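Local coordinates for ubiquitin-conjugating enzyme-like protein (Leishmania mexicana, PDB 6ZM3) that probably acts as a ubiquitin-conjugating enzyme variant that works with a catalytic E2 partner in building ubiquitin chains, at residues 10-15 / 71-76; 30-35 / 111-116; 54-59 / 132-137; 89-92 / 96-99; 99-104 / 121-126. One frame throughout, in Å; residues are numbered along the deposited sequence.

Contact 1 (10-15 / 71-76); sequences NFRLLE and NYPKVP
Arg12 and Tyr72 share one carboxylate oxygen: OE2 of Glu16, one turn further along helix 9-22, takes a salt bridge from Arg12 NE and a hydrogen bond with Tyr72 OH. The two residues meet each other more loosely, with Arg12 NH2 3.5 Å from Tyr72 OH and the guanidinium and phenol planes turned 72° apart. The arginine leaves the helix with CG opposite the backbone N and then bends at chi2 (56°), which lays the guanidinium across Pro73. That proline covers one guanidinium face, its CG lying 3.3 Å from Arg12 NH1 while its CB stands 3.5 Å above the plane, toward the rim. The same Pro73 CB packs on a face of the Tyr72 ring, 3.7 Å above its centre, a CH-pi type of approach in keeping with the cis peptide bond between the two residues. Further along the tyrosine, Leu13 lays its CD2 3.7 Å from Tyr72 CE2, and both side chains continue onto Met113 of helix 113-125. Arg12 NH1 also donates to the carbonyl of Arg109, so the buried guanidinium is fixed from several directions. All four touching residues are buried. They pin the N-terminal helix to the loop between strands 61-67 and 78-81, whose Tyr-Pro-Lys-Val-Pro sequence at 72-76, with its cis proline, is characteristic of the ubiquitin-conjugating fold.

Contact 2 (30-35 / 111-116); sequences VSVGLR and TTMELC
Val30 opens strand 30-34 with its side chain directed at the first turn of helix 113-125. Its CG1, swung roughly opposite the backbone N (chi1 153°), rests 3.8 Å from Glu114 O and 4.3 Å from Glu114 CG, so a methyl group covers the helix backbone and the aliphatic base of the glutamate together. Ser31 points away from the helix and packs on a polar side chain of another protein chain in the assembly. Val32 returns to the helix and straddles two of its residues. One branch, CG2, lies 3.9 Å from Glu114 CA; the other, CG1, comes within 4.1 Å of Met113 CB, and the two side chains cross at about a right angle. The alternation is that of a beta strand, here the outermost one on its side of the antiparallel sheet of a ubiquitin-conjugating fold, with helix 113-125 covering the face that carries Val30 and Val32. The helix face used by Val32 begins right after the N-cap Thr112, whose OG1 accepts from Leu115 N at 3.2 Å along a nearly straight bond of 163° and so ties off the first turn. Beyond Val32 the strand leaves helix 113-125: Gly33 pairs through its backbone with Asn46, and Leu34 packs on Leu17 of helix 9-22 and on Trp45. Arg35 ends the segment in a salt bridge with Glu65 and a cation-pi contact with Tyr44.

Contact 3 (54-59 / 132-137); sequences STTFEY and LVQPPE
Gln134 starts with its CB about 4.0 Å from Thr56 O, and the next carbon, CG, moves in to 3.4 Å from that same carbonyl oxygen. A bend at chi2 (-41°) then folds the amide over one face of the Phe57 ring. There CD lies 3.4 Å from Phe57 CE2, and NE2 stands 3.2 Å above the ring plane, offset toward the rim near CZ. The amide leans on the ring at 32°, CD and NE2 over its rim and OE1 beyond CE2. At the tip, OE1 accepts from the backbone N of Asn86, while NE2 donates to Leu132 O at 3.0 Å from above the carbonyl plane. Leu132 O has a second donor across the contact, Thr56 OG1 at 2.7 Å, so one carbonyl holds both sides together. Further out, a water donates to Glu58 O (2.9 Å) and to Glu137 OE2 (3.0 Å), bridging the two loops. Residues 54-59, with a type I turn from Thr55 to Glu58, connect strands 44-50 and 61-67; residues 132-137 belong to the tail beyond helix 113-125, and Phe57 lies between that tail and Met124 of the helix.

Contact 4 (89-92 / 96-99); sequences CVDS and VNRE
Asn97 holds the preceding chain through two hydrogen bonds: its backbone N donates to Cys89 O at 2.7 Å, almost straight at 172°, and its side-chain ND2 reaches Asp91 OD1 at 3.1 Å. Together with the single bridge between Val90 and Val96, these bonds close a tight chain reversal in the part of the ubiquitin-conjugating fold where active E2 enzymes carry the catalytic cysteine, a position probably taken by Asn97 here. Asp91 OD1 offers its syn lone pair and lies near the plane of the Asn97 amide, although carboxylate and amide are turned 76° from each other. OD2 pairs with Thr95 OG1, so the two oxygens of Asp91 hold Thr95 within the connection and Asn97 after it. On its far side the asparagine makes an Asx turn, OD1 accepting from Glu99 N at 2.8 Å. That bond holds the amide from its oxygen end while Asp91 holds the nitrogen end. Toward the interior, the side chains of Cys89 and Val96 both touch Leu120 of helix 113-125, and Val96 also meets Ile79 and Phe81. Cys89 O is crowded by carbon: Val96 CA makes a bent CA-H...O contact with it at 3.5 Å, and Asn97 CB lies 3.2 Å away.

Contact 5 (99-104 / 121-126); sequences EKFHVF and RKEMAQ
Two aromatic rings, Phe101 and His102, turn their edges to the same carboxylate oxygen of Glu123. OE2 lies near the plane of each ring, 3.8 Å from Phe101 CD1 and 3.6 Å from His102 ND1, while the carboxylate is tilted 52° to the phenyl and 60° to the imidazole. Val103 serves a face of both rings: its CB stands 3.6 Å above Phe101 and its CG2 3.5 Å above His102, each displaced toward the rim. The phenylalanine in turn sets its CD2 3.7 Å over the centre of the Phe104 ring. Glu123 gets to this place by folding its chain at chi2 (-75°), which brings CG to 3.9 Å from Phe101 CE1 and leaves the carboxylate beside the imidazole, the two side chains running past each other in opposite directions. At this distance from His102 it is at most an electrostatic approach; a second acid, Glu119, makes a weak bond with His102 NE2. Nearby carboxylates of this kind would tend to favour a protonated imidazole. Phe101, by contrast, is buried and also touches Leu120. It sits at the N-cap position of helix 102-105, and its ring packs the start of that short helix, which follows the region of the active site in E2 enzymes, on the long helix 113-125, a packing typical of the ubiquitin-conjugating fold.

How the contacts relate
Helix 113-125 joins contacts 2 and 5 directly, its first turn meeting strand 30-34 and its end meeting the short helix 102-105; Met113 of contact 2 links it to contact 1. Contact 1 is the fully buried one, built on packed proline and a shared carboxylate, whereas contact 2 is apolar and contact 5 aromatic with an acid at the rim. Contacts 4 and 5 share Glu99 and lie about 9 Å apart between centres, with Val96 wedged against Phe101 and Phe104. Contact 3, about 32 Å from contact 1 between centres, is a peripheral loop-to-tail junction. Contacts 3 and 4 both rest on hydrogen bonds: a hydroxyl and an amide on one carbonyl plus a water in contact 3, a backbone bond and an amide-carboxylate bond in contact 4.

Contact 1 (10-15 / 71-76)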
# COMPACT_ATOMS: atom_id res chain seq x y z
N ASN B 10 -28.47 8.47 1.26
CA ASN B 10 -27.77 8.46 2.54
C ASN B 10 -28.11 7.14 3.25
O ASN B 10 -27.25 6.57 3.89
CB ASN B 10 -28.08 9.69 3.39
CG ASN B 10 -27.60 10.99 2.81
OD1 ASN B 10 -26.79 11.00 1.89
ND2 ASN B 10 -28.07 12.10 3.36
N PHE B 11 -29.36 6.69 3.17
CA PHE B 11 -29.74 5.45 3.85
C PHE B 11 -29.26 4.21 3.12
O PHE B 11 -28.95 3.22 3.76
CB PHE B 11 -31.25 5.39 4.11
CG PHE B 11 -31.68 6.30 5.23
CD1 PHE B 11 -31.38 5.99 6.55
CD2 PHE B 11 -32.30 7.51 4.96
CE1 PHE B 11 -31.76 6.83 7.59
CE2 PHE B 11 -32.71 8.34 6.00
CZ PHE B 11 -32.43 8.01 7.32
N ARG B 12 -29.18 4.25 1.79
CA ARG B 12 -28.49 3.20 1.05
C ARG B 12 -27.04 3.05 1.51
O ARG B 12 -26.57 1.95 1.75
CB ARG B 12 -28.64 3.43 -0.46
CG ARG B 12 -27.76 2.51 -1.31
CD ARG B 12 -27.97 1.02 -1.05
NE ARG B 12 -27.09 0.45 -2.05
CZ ARG B 12 -27.47 0.11 -3.28
NH1 ARG B 12 -28.75 0.19 -3.62
NH2 ARG B 12 -26.57 -0.36 -4.13
N LEU B 13 -26.34 4.18 1.65
CA LEU B 13 -24.92 4.11 2.01
C LEU B 13 -24.75 3.69 3.47
O LEU B 13 -23.84 2.93 3.78
CB LEU B 13 -24.28 5.45 1.67
CG LEU B 13 -24.01 5.64 0.18
CD1 LEU B 13 -23.67 7.09 -0.10
CD2 LEU B 13 -22.88 4.75 -0.29
N LEU B 14 -25.68 4.11 4.35
CA LEU B 14 -25.68 3.56 5.71
C LEU B 14 -25.88 2.04 5.69
O LEU B 14 -25.32 1.34 6.53
CB LEU B 14 -26.79 4.22 6.54
CG LEU B 14 -26.46 5.61 7.06
CD1 LEU B 14 -27.72 6.42 7.37
CD2 LEU B 14 -25.56 5.54 8.30
N GLU B 15 -26.75 1.54 4.81
CA GLU B 15 -26.94 0.09 4.70
C GLU B 15 -25.63 -0.59 4.33
O GLU B 15 -25.23 -1.60 4.89
CB GLU B 15 -28.03 -0.24 3.66
CG GLU B 15 -28.30 -1.74 3.54
CD GLU B 15 -29.56 -2.07 2.76
OE1 GLU B 15 -29.66 -1.63 1.60
OE2 GLU B 15 -30.46 -2.71 3.33
N ASN B 71 -26.26 11.06 -7.03
CA ASN B 71 -27.31 10.25 -7.63
C ASN B 71 -27.12 8.76 -7.36
O ASN B 71 -27.95 7.98 -7.79
CB ASN B 71 -27.58 10.62 -9.10
CG ASN B 71 -28.02 12.06 -9.30
OD1 ASN B 71 -27.64 12.71 -10.26
ND2 ASN B 71 -28.85 12.58 -8.41
N TYR B 72 -26.07 8.34 -6.61
CA TYR B 72 -25.92 6.95 -6.22
C TYR B 72 -27.12 6.52 -5.36
O TYR B 72 -27.58 7.35 -4.56
CB TYR B 72 -24.68 6.73 -5.36
CG TYR B 72 -24.40 5.29 -4.97
CD1 TYR B 72 -23.82 4.42 -5.88
CD2 TYR B 72 -24.69 4.80 -3.69
CE1 TYR B 72 -23.54 3.10 -5.55
CE2 TYR B 72 -24.41 3.47 -3.36
CZ TYR B 72 -23.81 2.63 -4.28
OH TYR B 72 -23.49 1.32 -4.02
N PRO B 73 -27.67 5.28 -5.48
CA PRO B 73 -27.33 4.30 -6.50
C PRO B 73 -28.25 4.32 -7.73
O PRO B 73 -28.43 3.28 -8.35
CB PRO B 73 -27.56 3.00 -5.74
CG PRO B 73 -28.76 3.27 -4.88
CD PRO B 73 -28.74 4.75 -4.61
N LYS B 74 -28.84 5.49 -8.04
CA LYS B 74 -29.71 5.62 -9.21
C LYS B 74 -28.86 5.47 -10.47
O LYS B 74 -29.26 4.78 -11.41
CB LYS B 74 -30.53 6.91 -9.19
CG LYS B 74 -31.78 6.84 -8.33
CD LYS B 74 -32.83 7.89 -8.66
CE LYS B 74 -32.77 9.13 -7.79
NZ LYS B 74 -31.58 9.96 -8.08
N VAL B 75 -27.65 6.04 -10.41
CA VAL B 75 -26.61 5.82 -11.40
C VAL B 75 -25.44 5.09 -10.73
O VAL B 75 -25.34 5.10 -9.50
CB VAL B 75 -26.17 7.15 -12.05
CG1 VAL B 75 -27.33 7.87 -12.70
CG2 VAL B 75 -25.47 8.05 -11.05
N PRO B 76 -24.53 4.42 -11.47
CA PRO B 76 -23.52 3.58 -10.83
C PRO B 76 -22.50 4.41 -10.03
O PRO B 76 -22.38 5.62 -10.23
CB PRO B 76 -22.85 2.85 -12.02
CG PRO B 76 -23.83 3.02 -13.17
CD PRO B 76 -24.42 4.40 -12.94

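Contact 2 (30-35 / 111-116)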
# COMPACT_ATOMS: atom_id res chain seq x y z
N VAL B 30 -12.24 -9.58 -1.64
CA VAL B 30 -12.71 -8.25 -2.00
C VAL B 30 -13.10 -7.46 -0.74
O VAL B 30 -13.60 -8.04 0.24
CB VAL B 30 -13.86 -8.36 -3.02
CG1 VAL B 30 -14.83 -7.20 -2.97
CG2 VAL B 30 -13.39 -8.59 -4.44
N SER B 31 -12.88 -6.14 -0.74
CA SER B 31 -13.22 -5.35 0.44
C SER B 31 -13.49 -3.90 0.09
O SER B 31 -12.84 -3.37 -0.82
CB SER B 31 -12.12 -5.42 1.46
OG SER B 31 -12.58 -4.82 2.64
N VAL B 32 -14.43 -3.30 0.82
CA VAL B 32 -14.79 -1.90 0.66
C VAL B 32 -14.92 -1.31 2.05
O VAL B 32 -15.40 -1.98 2.97
CB VAL B 32 -16.11 -1.72 -0.11
CG1 VAL B 32 -16.34 -0.28 -0.53
CG2 VAL B 32 -16.24 -2.65 -1.30
N GLY B 33 -14.62 -0.02 2.17
CA GLY B 33 -14.64 0.62 3.47
C GLY B 33 -14.54 2.12 3.28
O GLY B 33 -14.08 2.58 2.23
N LEU B 34 -15.03 2.85 4.28
CA LEU B 34 -15.13 4.31 4.20
C LEU B 34 -13.71 4.87 4.08
O LEU B 34 -12.82 4.42 4.80
CB LEU B 34 -15.82 4.74 5.51
CG LEU B 34 -16.72 5.97 5.49
CD1 LEU B 34 -17.67 5.99 4.29
CD2 LEU B 34 -17.55 6.03 6.78
N ARG B 35 -13.50 5.82 3.16
CA ARG B 35 -12.17 6.38 2.94
C ARG B 35 -11.78 7.35 4.06
O ARG B 35 -10.70 7.21 4.64
CB ARG B 35 -12.06 7.09 1.58
CG ARG B 35 -10.65 7.59 1.32
CD ARG B 35 -10.55 8.43 0.06
NE ARG B 35 -11.03 9.77 0.28
CZ ARG B 35 -11.09 10.69 -0.67
NH1 ARG B 35 -10.75 10.37 -1.91
NH2 ARG B 35 -11.52 11.91 -0.37
N THR B 111 -27.26 -3.22 -7.08
CA THR B 111 -25.88 -3.68 -7.10
C THR B 111 -25.10 -2.82 -6.10
O THR B 111 -25.16 -1.59 -6.14
CB THR B 111 -25.41 -3.81 -8.57
OG1 THR B 111 -26.34 -3.17 -9.45
CG2 THR B 111 -25.46 -5.22 -9.10
N THR B 112 -24.41 -3.48 -5.17
CA THR B 112 -23.67 -2.78 -4.12
C THR B 112 -22.21 -2.59 -4.54
O THR B 112 -21.73 -3.29 -5.43
CB THR B 112 -23.72 -3.56 -2.82
OG1 THR B 112 -23.06 -4.80 -3.06
CG2 THR B 112 -25.14 -3.86 -2.39
N MET B 113 -21.50 -1.68 -3.84
CA MET B 113 -20.07 -1.51 -4.12
C MET B 113 -19.31 -2.82 -3.95
O MET B 113 -18.42 -3.11 -4.75
CB MET B 113 -19.45 -0.42 -3.25
CG MET B 113 -19.94 0.95 -3.58
SD MET B 113 -19.22 2.18 -2.48
CE MET B 113 -20.47 2.24 -1.20
N GLU B 114 -19.65 -3.63 -2.94
CA GLU B 114 -18.99 -4.91 -2.78
C GLU B 114 -19.21 -5.84 -3.99
O GLU B 114 -18.29 -6.55 -4.42
CB GLU B 114 -19.39 -5.54 -1.45
CG GLU B 114 -18.72 -6.87 -1.23
CD GLU B 114 -19.07 -7.65 0.02
OE1 GLU B 114 -19.85 -7.14 0.86
OE2 GLU B 114 -18.54 -8.78 0.16
N LEU B 115 -20.45 -5.89 -4.49
CA LEU B 115 -20.73 -6.71 -5.68
C LEU B 115 -19.97 -6.17 -6.90
O LEU B 115 -19.46 -6.96 -7.69
CB LEU B 115 -22.25 -6.81 -5.89
CG LEU B 115 -22.74 -7.77 -6.99
CD1 LEU B 115 -22.17 -9.18 -6.86
CD2 LEU B 115 -24.26 -7.82 -6.99
N CYS B 116 -19.87 -4.84 -7.05
CA CYS B 116 -19.08 -4.26 -8.15
C CYS B 116 -17.66 -4.80 -8.12
O CYS B 116 -17.13 -5.22 -9.16
CB CYS B 116 -19.01 -2.73 -8.15
SG CYS B 116 -20.56 -1.86 -8.50

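Contact 3 (54-59 / 132-137)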
# COMPACT_ATOMS: atom_id res chain seq x y z
N SER B 54 -4.49 -18.45 -10.44
CA SER B 54 -4.32 -18.97 -11.79
C SER B 54 -4.73 -17.95 -12.86
O SER B 54 -5.44 -18.25 -13.82
CB SER B 54 -5.03 -20.29 -11.93
OG SER B 54 -4.55 -21.17 -10.92
N THR B 55 -4.23 -16.73 -12.67
CA THR B 55 -4.42 -15.60 -13.56
C THR B 55 -3.11 -14.80 -13.46
O THR B 55 -2.31 -15.09 -12.57
CB THR B 55 -5.64 -14.75 -13.16
OG1 THR B 55 -5.35 -14.02 -11.97
CG2 THR B 55 -6.93 -15.53 -12.97
N THR B 56 -2.91 -13.83 -14.35
CA THR B 56 -1.74 -12.96 -14.29
C THR B 56 -1.98 -11.83 -13.29
O THR B 56 -1.09 -11.03 -13.03
CB THR B 56 -1.50 -12.29 -15.65
OG1 THR B 56 -2.78 -11.84 -16.08
CG2 THR B 56 -0.88 -13.24 -16.65
N PHE B 57 -3.18 -11.78 -12.71
CA PHE B 57 -3.48 -10.87 -11.62
C PHE B 57 -3.24 -11.50 -10.24
O PHE B 57 -3.35 -10.78 -9.25
CB PHE B 57 -4.94 -10.41 -11.69
CG PHE B 57 -5.38 -9.72 -12.96
CD1 PHE B 57 -5.85 -10.47 -14.04
CD2 PHE B 57 -5.39 -8.34 -13.06
CE1 PHE B 57 -6.25 -9.85 -15.22
CE2 PHE B 57 -5.84 -7.71 -14.22
CZ PHE B 57 -6.27 -8.47 -15.30
N GLU B 58 -2.91 -12.80 -10.15
CA GLU B 58 -3.12 -13.58 -8.94
C GLU B 58 -2.40 -12.97 -7.73
O GLU B 58 -1.22 -12.62 -7.82
CB GLU B 58 -2.74 -15.06 -9.07
CG GLU B 58 -1.27 -15.33 -9.33
CD GLU B 58 -0.91 -16.80 -9.56
OE1 GLU B 58 0.27 -17.11 -9.61
OE2 GLU B 58 -1.83 -17.64 -9.69
N TYR B 59 -3.15 -12.86 -6.63
CA TYR B 59 -2.69 -12.49 -5.29
C TYR B 59 -2.20 -11.04 -5.22
O TYR B 59 -1.77 -10.60 -4.16
CB TYR B 59 -1.72 -13.50 -4.67
CG TYR B 59 -2.03 -14.96 -4.90
CD1 TYR B 59 -3.25 -15.50 -4.52
CD2 TYR B 59 -1.10 -15.80 -5.51
CE1 TYR B 59 -3.53 -16.85 -4.73
CE2 TYR B 59 -1.37 -17.13 -5.75
CZ TYR B 59 -2.59 -17.66 -5.36
OH TYR B 59 -2.87 -18.97 -5.60
N LEU B 132 -4.03 -11.65 -19.75
CA LEU B 132 -3.58 -10.33 -20.14
C LEU B 132 -2.30 -10.01 -19.37
O LEU B 132 -2.23 -10.22 -18.16
CB LEU B 132 -4.69 -9.31 -19.88
CG LEU B 132 -5.94 -9.46 -20.76
CD1 LEU B 132 -7.06 -8.54 -20.29
CD2 LEU B 132 -5.65 -9.19 -22.22
N VAL B 133 -1.26 -9.56 -20.09
CA VAL B 133 0.02 -9.26 -19.47
C VAL B 133 -0.22 -8.04 -18.58
O VAL B 133 -0.79 -7.07 -19.04
CB VAL B 133 1.09 -8.94 -20.53
CG1 VAL B 133 2.31 -8.24 -19.93
CG2 VAL B 133 1.48 -10.19 -21.31
N GLN B 134 0.23 -8.12 -17.32
CA GLN B 134 0.00 -7.04 -16.36
C GLN B 134 1.26 -6.17 -16.25
O GLN B 134 2.37 -6.62 -16.56
CB GLN B 134 -0.27 -7.65 -14.99
CG GLN B 134 -1.67 -8.25 -14.85
CD GLN B 134 -2.74 -7.41 -15.50
OE1 GLN B 134 -3.03 -6.27 -15.10
NE2 GLN B 134 -3.32 -7.98 -16.54
N PRO B 135 1.15 -4.90 -15.78
CA PRO B 135 2.35 -4.11 -15.50
C PRO B 135 3.02 -4.73 -14.28
O PRO B 135 2.45 -5.61 -13.61
CB PRO B 135 1.80 -2.69 -15.26
CG PRO B 135 0.38 -2.91 -14.81
CD PRO B 135 -0.10 -4.16 -15.53
N PRO B 136 4.29 -4.36 -13.97
CA PRO B 136 4.94 -4.88 -12.78
C PRO B 136 4.05 -4.66 -11.56
O PRO B 136 3.32 -3.66 -11.47
CB PRO B 136 6.22 -4.03 -12.68
CG PRO B 136 6.51 -3.67 -14.13
CD PRO B 136 5.14 -3.45 -14.75
N GLU B 137 4.11 -5.63 -10.65
CA GLU B 137 3.33 -5.62 -9.43
C GLU B 137 3.76 -4.40 -8.63
O GLU B 137 4.96 -4.21 -8.45
CB GLU B 137 3.63 -6.85 -8.58
CG GLU B 137 2.68 -6.98 -7.39
CD GLU B 137 2.71 -8.38 -6.82
OE1 GLU B 137 3.49 -9.17 -7.30
OE2 GLU B 137 1.93 -8.69 -5.93
O HOH W 1 0.90 -11.49 -6.23

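Contact 4 (89-92 / 96-99)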
# COMPACT_ATOMS: atom_id res chain seq x y z
N CYS B 89 -12.33 -3.43 -19.36
CA CYS B 89 -13.29 -2.43 -18.92
C CYS B 89 -12.61 -1.28 -18.17
O CYS B 89 -13.29 -0.38 -17.69
CB CYS B 89 -14.39 -3.06 -18.06
SG CYS B 89 -13.74 -3.91 -16.59
N VAL B 90 -11.28 -1.34 -18.04
CA VAL B 90 -10.56 -0.27 -17.35
C VAL B 90 -9.82 0.59 -18.36
O VAL B 90 -8.99 0.08 -19.11
CB VAL B 90 -9.56 -0.88 -16.35
CG1 VAL B 90 -8.84 0.23 -15.59
CG2 VAL B 90 -10.28 -1.79 -15.36
N ASP B 91 -10.11 1.91 -18.35
CA ASP B 91 -9.46 2.83 -19.28
C ASP B 91 -8.04 3.14 -18.84
O ASP B 91 -7.59 2.66 -17.80
CB ASP B 91 -10.18 4.17 -19.36
CG ASP B 91 -11.63 4.10 -19.79
OD1 ASP B 91 -12.01 3.08 -20.38
OD2 ASP B 91 -12.37 5.07 -19.52
N SER B 92 -7.33 3.96 -19.63
CA SER B 92 -5.89 4.11 -19.45
C SER B 92 -5.59 5.00 -18.24
O SER B 92 -4.44 5.10 -17.82
CB SER B 92 -5.23 4.61 -20.72
OG SER B 92 -5.73 5.90 -21.03
N VAL B 96 -13.08 2.68 -14.37
CA VAL B 96 -13.92 1.57 -14.83
C VAL B 96 -14.95 2.17 -15.78
O VAL B 96 -15.69 3.05 -15.40
CB VAL B 96 -14.56 0.80 -13.67
CG1 VAL B 96 -15.54 -0.28 -14.13
CG2 VAL B 96 -13.49 0.13 -12.82
N ASN B 97 -14.88 1.75 -17.04
CA ASN B 97 -15.66 2.25 -18.17
C ASN B 97 -17.13 1.81 -18.05
O ASN B 97 -17.40 0.62 -17.94
CB ASN B 97 -15.05 1.68 -19.46
CG ASN B 97 -15.69 2.27 -20.69
OD1 ASN B 97 -16.84 1.97 -20.97
ND2 ASN B 97 -14.96 3.11 -21.40
N ARG B 98 -18.04 2.77 -18.16
CA ARG B 98 -19.46 2.61 -17.89
C ARG B 98 -20.19 1.86 -19.02
O ARG B 98 -21.28 1.34 -18.80
CB ARG B 98 -20.07 3.96 -17.56
CG ARG B 98 -19.84 4.36 -16.10
CD ARG B 98 -20.01 5.85 -15.85
NE ARG B 98 -20.53 6.11 -14.51
CZ ARG B 98 -21.73 6.60 -14.22
NH1 ARG B 98 -22.58 6.91 -15.18
NH2 ARG B 98 -22.09 6.77 -12.95
N GLU B 99 -19.56 1.79 -20.20
CA GLU B 99 -20.17 1.08 -21.32
C GLU B 99 -19.57 -0.31 -21.48
O GLU B 99 -20.14 -1.17 -22.15
CB GLU B 99 -20.09 1.92 -22.61
CG GLU B 99 -20.56 3.36 -22.42
CD GLU B 99 -21.43 3.97 -23.51
OE1 GLU B 99 -20.88 4.30 -24.59
OE2 GLU B 99 -22.65 4.15 -23.28

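Contact 5 (99-104 / 121-126)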
# COMPACT_ATOMS: atom_id res chain seq x y z
N GLU B 99 -19.56 1.79 -20.20
CA GLU B 99 -20.17 1.08 -21.32
C GLU B 99 -19.57 -0.31 -21.48
O GLU B 99 -20.14 -1.17 -22.15
CB GLU B 99 -20.09 1.92 -22.61
CG GLU B 99 -20.56 3.36 -22.42
CD GLU B 99 -21.43 3.97 -23.51
OE1 GLU B 99 -20.88 4.30 -24.59
OE2 GLU B 99 -22.65 4.15 -23.28
N LYS B 100 -18.39 -0.54 -20.89
CA LYS B 100 -17.69 -1.80 -21.07
C LYS B 100 -17.83 -2.73 -19.87
O LYS B 100 -17.63 -3.94 -20.02
CB LYS B 100 -16.20 -1.58 -21.37
CG LYS B 100 -15.90 -0.96 -22.73
CD LYS B 100 -14.50 -0.40 -22.84
CE LYS B 100 -14.17 0.01 -24.26
NZ LYS B 100 -12.70 0.03 -24.48
N PHE B 101 -18.07 -2.18 -18.67
CA PHE B 101 -18.23 -3.08 -17.52
C PHE B 101 -19.68 -3.54 -17.49
O PHE B 101 -20.56 -2.69 -17.34
CB PHE B 101 -17.84 -2.37 -16.21
CG PHE B 101 -17.82 -3.23 -14.96
CD1 PHE B 101 -17.45 -4.57 -15.01
CD2 PHE B 101 -18.21 -2.71 -13.74
CE1 PHE B 101 -17.45 -5.36 -13.87
CE2 PHE B 101 -18.22 -3.51 -12.60
CZ PHE B 101 -17.83 -4.82 -12.66
N HIS B 102 -19.93 -4.85 -17.63
CA HIS B 102 -21.29 -5.37 -17.77
C HIS B 102 -22.21 -4.82 -16.68
O HIS B 102 -23.31 -4.35 -16.96
CB HIS B 102 -21.30 -6.91 -17.90
CG HIS B 102 -21.12 -7.63 -16.60
ND1 HIS B 102 -19.89 -7.75 -15.98
CD2 HIS B 102 -22.01 -8.27 -15.81
CE1 HIS B 102 -20.03 -8.45 -14.87
NE2 HIS B 102 -21.32 -8.77 -14.74
N VAL B 103 -21.73 -4.76 -15.43
CA VAL B 103 -22.53 -4.31 -14.30
C VAL B 103 -23.00 -2.88 -14.50
O VAL B 103 -24.03 -2.46 -13.98
CB VAL B 103 -21.69 -4.40 -13.02
CG1 VAL B 103 -22.42 -3.76 -11.85
CG2 VAL B 103 -21.30 -5.84 -12.77
N PHE B 104 -22.20 -2.07 -15.19
CA PHE B 104 -22.52 -0.67 -15.33
C PHE B 104 -23.36 -0.42 -16.57
O PHE B 104 -24.19 0.49 -16.58
CB PHE B 104 -21.24 0.16 -15.45
CG PHE B 104 -20.49 0.36 -14.16
CD1 PHE B 104 -21.09 0.10 -12.94
CD2 PHE B 104 -19.20 0.87 -14.16
CE1 PHE B 104 -20.40 0.28 -11.75
CE2 PHE B 104 -18.51 1.07 -12.97
CZ PHE B 104 -19.11 0.76 -11.77
N ARG B 121 -13.45 -8.54 -9.97
CA ARG B 121 -12.57 -9.67 -9.72
C ARG B 121 -12.87 -10.86 -10.63
O ARG B 121 -11.96 -11.52 -11.11
CB ARG B 121 -12.60 -10.07 -8.24
CG ARG B 121 -11.45 -10.99 -7.86
CD ARG B 121 -11.53 -11.32 -6.39
NE ARG B 121 -10.71 -12.43 -5.98
CZ ARG B 121 -11.11 -13.71 -6.00
NH1 ARG B 121 -12.29 -14.06 -6.50
NH2 ARG B 121 -10.30 -14.65 -5.56
N LYS B 122 -14.15 -11.11 -10.90
CA LYS B 122 -14.51 -12.17 -11.85
C LYS B 122 -13.99 -11.80 -13.24
O LYS B 122 -13.49 -12.68 -13.93
CB LYS B 122 -16.02 -12.35 -11.91
CG LYS B 122 -16.71 -12.85 -10.64
CD LYS B 122 -18.06 -13.49 -10.93
N GLU B 123 -14.05 -10.51 -13.63
CA GLU B 123 -13.58 -10.04 -14.93
C GLU B 123 -12.13 -10.47 -15.16
O GLU B 123 -11.73 -10.68 -16.30
CB GLU B 123 -13.61 -8.52 -15.08
CG GLU B 123 -14.96 -7.92 -15.41
CD GLU B 123 -15.45 -8.09 -16.84
OE1 GLU B 123 -14.75 -8.74 -17.65
OE2 GLU B 123 -16.54 -7.57 -17.15
N MET B 124 -11.35 -10.57 -14.07
CA MET B 124 -9.95 -10.93 -14.12
C MET B 124 -9.79 -12.43 -14.36
O MET B 124 -8.76 -12.87 -14.84
CB MET B 124 -9.25 -10.54 -12.81
CG MET B 124 -9.23 -9.06 -12.58
SD MET B 124 -8.61 -8.61 -10.91
CE MET B 124 -8.92 -6.86 -10.96
N ALA B 125 -10.80 -13.22 -13.96
CA ALA B 125 -10.71 -14.67 -13.96
C ALA B 125 -11.24 -15.25 -15.27
O ALA B 125 -11.08 -16.43 -15.50
CB ALA B 125 -11.50 -15.24 -12.80
N GLN B 126 -11.98 -14.44 -16.04
CA GLN B 126 -12.58 -14.85 -17.31
C GLN B 126 -11.51 -15.53 -18.17
O GLN B 126 -10.33 -15.16 -18.13
CB GLN B 126 -13.10 -13.64 -18.10
CG GLN B 126 -14.31 -12.95 -17.49
CD GLN B 126 -15.53 -13.84 -17.54
OE1 GLN B 126 -15.78 -14.62 -16.62
NE2 GLN B 126 -16.27 -13.77 -18.63